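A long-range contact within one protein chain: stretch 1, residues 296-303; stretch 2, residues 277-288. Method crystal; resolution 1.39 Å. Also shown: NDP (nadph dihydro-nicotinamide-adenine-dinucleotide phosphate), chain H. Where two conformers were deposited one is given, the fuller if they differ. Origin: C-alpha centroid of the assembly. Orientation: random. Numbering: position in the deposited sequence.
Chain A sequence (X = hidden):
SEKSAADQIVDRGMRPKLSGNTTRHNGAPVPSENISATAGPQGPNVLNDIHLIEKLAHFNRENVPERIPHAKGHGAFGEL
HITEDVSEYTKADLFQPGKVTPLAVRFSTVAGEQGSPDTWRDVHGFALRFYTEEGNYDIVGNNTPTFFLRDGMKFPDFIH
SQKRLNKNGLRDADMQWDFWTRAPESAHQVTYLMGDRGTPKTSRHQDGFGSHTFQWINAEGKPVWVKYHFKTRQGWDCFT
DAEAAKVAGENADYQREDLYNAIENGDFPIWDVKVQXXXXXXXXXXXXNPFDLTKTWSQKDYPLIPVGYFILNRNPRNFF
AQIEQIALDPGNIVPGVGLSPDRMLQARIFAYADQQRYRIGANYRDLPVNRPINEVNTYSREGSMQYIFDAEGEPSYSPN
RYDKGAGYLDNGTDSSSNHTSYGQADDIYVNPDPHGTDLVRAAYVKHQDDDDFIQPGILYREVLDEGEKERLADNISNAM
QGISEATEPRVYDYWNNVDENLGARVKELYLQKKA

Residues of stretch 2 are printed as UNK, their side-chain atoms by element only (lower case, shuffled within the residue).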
# COMPACT_ATOMS: atom_id res chain seq x y z
N THR A 296 38.57 -13.20 0.03
CA THR A 296 38.35 -14.55 0.54
C THR A 296 39.46 -14.93 1.51
O THR A 296 40.57 -14.37 1.47
CB THR A 296 38.28 -15.58 -0.60
OG1 THR A 296 39.41 -15.42 -1.47
CG2 THR A 296 37.00 -15.41 -1.39
N TRP A 297 39.17 -15.87 2.41
CA TRP A 297 40.21 -16.48 3.25
C TRP A 297 40.77 -17.66 2.48
O TRP A 297 40.01 -18.55 2.06
CB TRP A 297 39.63 -17.03 4.54
CG TRP A 297 39.02 -16.05 5.51
CD1 TRP A 297 39.07 -14.68 5.47
CD2 TRP A 297 38.28 -16.39 6.69
NE1 TRP A 297 38.39 -14.15 6.55
CE2 TRP A 297 37.90 -15.18 7.31
CE3 TRP A 297 37.89 -17.60 7.27
CZ2 TRP A 297 37.14 -15.16 8.49
CZ3 TRP A 297 37.13 -17.57 8.44
CH2 TRP A 297 36.77 -16.36 9.03
N SER A 298 42.08 -17.69 2.28
CA SER A 298 42.67 -18.81 1.57
C SER A 298 42.39 -20.14 2.27
O SER A 298 42.52 -20.25 3.50
CB SER A 298 44.17 -18.62 1.41
OG SER A 298 44.74 -19.79 0.83
N GLN A 299 42.00 -21.14 1.49
CA GLN A 299 41.73 -22.47 2.02
C GLN A 299 43.02 -23.21 2.37
O GLN A 299 42.99 -24.26 3.01
CB GLN A 299 40.86 -23.27 1.04
CG GLN A 299 39.47 -22.66 0.91
CD GLN A 299 38.74 -23.06 -0.35
OE1 GLN A 299 39.08 -22.62 -1.45
NE2 GLN A 299 37.70 -23.86 -0.19
N LYS A 300 44.15 -22.63 1.98
CA LYS A 300 45.44 -23.15 2.42
C LYS A 300 45.72 -22.69 3.85
O LYS A 300 46.42 -23.37 4.60
CB LYS A 300 46.56 -22.68 1.50
CG LYS A 300 46.28 -22.95 0.03
CD LYS A 300 47.52 -22.69 -0.82
CE LYS A 300 47.14 -22.40 -2.27
NZ LYS A 300 48.33 -22.45 -3.17
N ASP A 301 45.18 -21.54 4.23
CA ASP A 301 45.34 -21.02 5.58
C ASP A 301 44.24 -21.56 6.49
O ASP A 301 44.49 -21.87 7.66
CB ASP A 301 45.33 -19.49 5.57
CG ASP A 301 46.47 -18.90 4.74
OD1 ASP A 301 47.60 -19.43 4.80
OD2 ASP A 301 46.22 -17.90 4.03
N TYR A 302 43.03 -21.66 5.95
CA TYR A 302 41.86 -22.09 6.71
C TYR A 302 41.09 -23.12 5.91
O TYR A 302 40.20 -22.76 5.13
CB TYR A 302 41.00 -20.87 7.09
CG TYR A 302 41.77 -19.94 7.98
CD1 TYR A 302 41.93 -20.22 9.33
CD2 TYR A 302 42.40 -18.81 7.47
CE1 TYR A 302 42.67 -19.39 10.15
CE2 TYR A 302 43.15 -17.97 8.28
CZ TYR A 302 43.28 -18.27 9.63
OH TYR A 302 44.02 -17.45 10.44
N PRO A 303 41.46 -24.40 6.05
CA PRO A 303 40.80 -25.46 5.27
C PRO A 303 39.33 -25.61 5.65
O PRO A 303 38.92 -25.15 6.71
CB PRO A 303 41.57 -26.72 5.67
CG PRO A 303 42.87 -26.24 6.21
CD PRO A 303 42.56 -24.93 6.87
N UNK A 277 37.20 -21.76 9.90
CA UNK A 277 37.19 -21.22 11.25
C UNK A 277 38.49 -20.48 11.52
O UNK A 277 39.57 -21.08 11.52
c UNK A 277 37.03 -21.75 13.72
c UNK A 277 35.64 -23.04 12.06
c UNK A 277 36.97 -22.33 12.30
c UNK A 277 35.36 -24.18 13.02
N UNK A 278 38.39 -19.17 11.73
CA UNK A 278 39.55 -18.35 12.07
C UNK A 278 39.50 -17.97 13.54
O UNK A 278 38.58 -17.29 13.99
c UNK A 278 41.11 -15.13 9.02
c UNK A 278 39.59 -17.10 11.20
s UNK A 278 40.60 -14.58 10.65
c UNK A 278 40.70 -16.12 11.59
N UNK A 279 40.50 -18.41 14.32
CA UNK A 279 40.53 -18.00 15.73
C UNK A 279 40.45 -16.48 15.87
O UNK A 279 41.00 -15.75 15.04
c UNK A 279 41.90 -18.51 16.21
c UNK A 279 41.61 -19.30 13.97
c UNK A 279 42.16 -19.69 15.32
N UNK A 280 39.75 -16.02 16.90
CA UNK A 280 39.54 -14.59 17.13
C UNK A 280 40.86 -13.83 17.11
O UNK A 280 40.96 -12.76 16.51
c UNK A 280 37.05 -12.61 18.24
c UNK A 280 39.06 -12.08 19.43
c UNK A 280 38.82 -14.40 18.47
c UNK A 280 37.34 -10.42 19.19
c UNK A 280 36.57 -11.33 18.48
c UNK A 280 38.30 -13.00 18.70
c UNK A 280 38.59 -10.81 19.67
N UNK A 281 41.89 -14.41 17.72
CA UNK A 281 43.19 -13.75 17.82
C UNK A 281 44.01 -13.74 16.52
O UNK A 281 45.01 -13.04 16.43
o UNK A 281 43.89 -17.91 19.63
c UNK A 281 44.00 -14.33 18.98
c UNK A 281 43.45 -16.79 19.28
c UNK A 281 44.45 -15.77 18.77
o UNK A 281 42.23 -16.49 19.33
N UNK A 282 43.58 -14.53 15.53
CA UNK A 282 44.24 -14.57 14.21
C UNK A 282 43.88 -13.36 13.34
O UNK A 282 44.61 -13.03 12.40
c UNK A 282 43.82 -15.82 13.43
c UNK A 282 44.62 -17.06 13.80
o UNK A 282 44.64 -18.00 12.96
o UNK A 282 45.20 -17.11 14.90
N UNK A 283 42.75 -12.74 13.63
CA UNK A 283 42.19 -11.72 12.73
C UNK A 283 43.09 -10.53 12.42
O UNK A 283 43.22 -10.14 11.26
c UNK A 283 40.83 -11.24 13.26
N UNK A 284 43.72 -9.94 13.42
CA UNK A 284 44.50 -8.72 13.22
C UNK A 284 45.72 -8.91 12.32
O UNK A 284 46.12 -7.99 11.60
o UNK A 284 46.83 -7.66 17.07
c UNK A 284 45.89 -8.47 16.89
o UNK A 284 45.13 -8.83 17.81
c UNK A 284 44.92 -8.11 14.57
c UNK A 284 45.68 -9.05 15.49
N UNK A 285 46.31 -10.10 12.35
CA UNK A 285 47.54 -10.35 11.60
C UNK A 285 47.37 -11.14 10.30
O UNK A 285 48.36 -11.49 9.65
n UNK A 285 49.24 -10.72 14.80
c UNK A 285 49.04 -10.12 13.63
o UNK A 285 49.20 -8.91 13.47
c UNK A 285 48.60 -11.01 12.49
N UNK A 286 46.13 -11.43 9.90
CA UNK A 286 45.94 -12.14 8.63
C UNK A 286 46.45 -11.26 7.49
O UNK A 286 46.38 -10.03 7.56
c UNK A 286 45.14 -14.67 7.21
o UNK A 286 44.01 -16.25 4.13
c UNK A 286 43.30 -14.23 5.19
c UNK A 286 44.11 -15.35 5.16
c UNK A 286 44.34 -13.54 7.26
c UNK A 286 45.03 -15.57 6.17
c UNK A 286 44.48 -12.56 8.41
c UNK A 286 43.42 -13.33 6.24
N UNK A 287 46.98 -11.89 6.44
CA UNK A 287 47.56 -11.15 5.32
C UNK A 287 46.54 -10.26 4.61
O UNK A 287 46.90 -9.26 3.99
c UNK A 287 48.03 -14.08 2.75
c UNK A 287 48.26 -12.10 4.33
c UNK A 287 47.31 -13.09 3.67
c UNK A 287 48.90 -14.06 0.45
n UNK A 287 48.60 -13.43 1.58
n UNK A 287 48.67 -15.37 0.35
n UNK A 287 49.43 -13.40 -0.57
N UNK A 288 45.26 -10.65 4.69
CA UNK A 288 44.16 -9.85 4.16
C UNK A 288 43.23 -9.42 5.29
O UNK A 288 43.13 -10.10 6.32
c UNK A 288 44.56 -11.99 1.21
c UNK A 288 44.11 -10.77 1.82
c UNK A 288 45.01 -14.29 0.69
c UNK A 288 45.21 -11.63 0.01
c UNK A 288 44.51 -9.76 1.00
c UNK A 288 44.45 -13.34 1.54
c UNK A 288 45.66 -13.90 -0.49
c UNK A 288 45.78 -12.59 -0.85
c UNK A 288 43.37 -10.64 3.11
n UNK A 288 45.18 -10.27 -0.09
PA NDP H . 42.62 -22.94 -3.33
O1A NDP H . 43.39 -23.63 -4.39
O2A NDP H . 42.69 -23.64 -2.02
O5B NDP H . 41.10 -22.81 -3.81
C5B NDP H . 40.80 -22.34 -5.10
C4B NDP H . 39.28 -22.30 -5.20
O4B NDP H . 38.92 -21.79 -6.48
C3B NDP H . 38.67 -23.69 -5.05
O3B NDP H . 37.53 -23.63 -4.22
C2B NDP H . 38.31 -24.04 -6.49
O2B NDP H . 37.28 -24.99 -6.64
C1B NDP H . 37.95 -22.66 -7.02
N9A NDP H . 37.82 -22.61 -8.49
C8A NDP H . 38.24 -23.55 -9.39
N7A NDP H . 37.91 -23.14 -10.64
C5A NDP H . 37.26 -21.95 -10.54
C6A NDP H . 36.71 -21.10 -11.49
N6A NDP H . 36.45 -21.54 -12.72
N1A NDP H . 36.12 -19.92 -11.08
C2A NDP H . 36.07 -19.60 -9.74
N3A NDP H . 36.61 -20.45 -8.80
C4A NDP H . 37.20 -21.61 -9.19
O3 NDP H . 43.16 -21.41 -3.23
PN NDP H . 42.60 -20.29 -2.20
O1N NDP H . 41.53 -20.85 -1.34
O2N NDP H . 43.80 -19.65 -1.60
O5D NDP H . 41.94 -19.20 -3.18
C5D NDP H . 42.58 -18.85 -4.40
C4D NDP H . 41.60 -18.10 -5.28
O4D NDP H . 40.52 -18.95 -5.59
C3D NDP H . 41.02 -16.90 -4.55
O3D NDP H . 41.78 -15.72 -4.80
C2D NDP H . 39.60 -16.83 -5.10
O2D NDP H . 39.58 -15.98 -6.22
C1D NDP H . 39.29 -18.24 -5.58
N1N NDP H . 38.31 -18.91 -4.71
C2N NDP H . 38.50 -18.87 -3.35
C3N NDP H . 37.63 -19.48 -2.47
C7N NDP H . 37.91 -19.36 -1.00
O7N NDP H . 36.84 -19.39 -0.11
N7N NDP H . 39.17 -19.22 -0.58
C4N NDP H . 36.40 -20.24 -2.93
C5N NDP H . 36.29 -20.23 -4.43
C6N NDP H . 37.22 -19.57 -5.23
P2B NDP H . 37.63 -26.56 -6.84
O1X NDP H . 38.56 -26.68 -8.03
O2X NDP H . 38.29 -27.06 -5.57
O3X NDP H . 36.32 -27.28 -7.09
O HOH W 1 39.37 -23.30 8.80
O HOH W 2 47.85 -17.43 2.02

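Position 277 carries four carbons, forked at the first, with one arm two carbons long. CA-to-CB points away from stretch 1, so contact falls to the backbone: its O lies 3.3 Å from Tyr302 CD1, and its N donates to water 1 (2.9 Å), which in turn donates to Pro303 O (2.8 Å). A beta-branched chain with unequal arms and no heteroatom is Ile277.

Position 278 has an unbranched chain of two carbons, a sulfur and a terminal carbon. It packs against a face of both Trp297 and Tyr302, with its CB 3.6 Å from Trp297 CH2 and its terminal carbon 3.6 Å from Tyr302 CE2. A thioether in an unbranched chain defines Met278. Its CE sits 3.8 Å from the centroid of the Trp297 five-membered ring, 14° off the normal, a CH-pi contact over the face. SD is 4.5 Å from the centroid of the six-membered ring. The t, t, m conformation lays the chain along the indole, while CB also stands over a face of Tyr302, 4.3 Å from that ring's centroid.

At 279 three carbons close a ring onto the backbone N, and the ring carbon bonded to that N packs 4.0 Å from Tyr302 CE1; this is Pro279, and the carbon is CD. Position 280 has one carbon and a six-carbon ring without a heteroatom, and does not reach stretch 1: Phe280. Position 281 has three carbons, the third bearing two oxygens, and does not reach it either: Glu281.

Position 282 has two carbons, the second bearing two oxygens. One oxygen lies 2.7 Å from Tyr302 OH, which donates the hydrogen bond. This short carboxylate chain is Asp282, and the acceptor is OD2. Its N donates to Pro279 O at 2.9 Å.

Positions 283 to 285 do not touch stretch 1. A single carbon at 283 gives Ala283. Position 284 has three carbons, the third bearing two oxygens: Glu284. Position 285 has two carbons, the second bearing one oxygen and one nitrogen: Asn285.

Position 286 has one carbon and a six-carbon ring bearing an oxygen. That oxygen lies 3.0 Å from Ser298 N and 2.8 Å from Asp301 OD2; this is Tyr286. Its OH accepts from Ser298 N (N-H...O angle 148°) and donates to Asp301 OD2. The edge of Tyr302 is directed toward its face in an offset arrangement, with planes at 67° and centroids 5.6 Å apart.

Position 287 has three carbons, a nitrogen and a carbon with two further nitrogens. Its third carbon comes within 4.4 Å of Asp301 OD2; this is Arg287. Its NH1 donates to water 2 (2.8 Å), which donates to Asp301 OD2 (2.6 Å). At 288 one carbon leads to fused five- and six-membered rings containing one nitrogen, and a ring carbon approaches Thr296 O at 4.0 Å: this is Trp288, and the carbon is CE3.

The contact buries 512 Å² and combines an apolar center with directed polar bonds. Met278 covers a face of Trp297 and of Tyr302, while the two tyrosines exchange anchors: each stretch contributes a phenol that donates to an aspartate on the other. Because Tyr286 OH also accepts from Ser298 N, it ties stretch 2 to the segment that binds NADPH, where Ser298 OG donates to NDP O2N (2.6 Å) and Trp297 O accepts from NDP N7N (2.9 Å).

Stretch 2 277-288: IMPFEDAENYRW
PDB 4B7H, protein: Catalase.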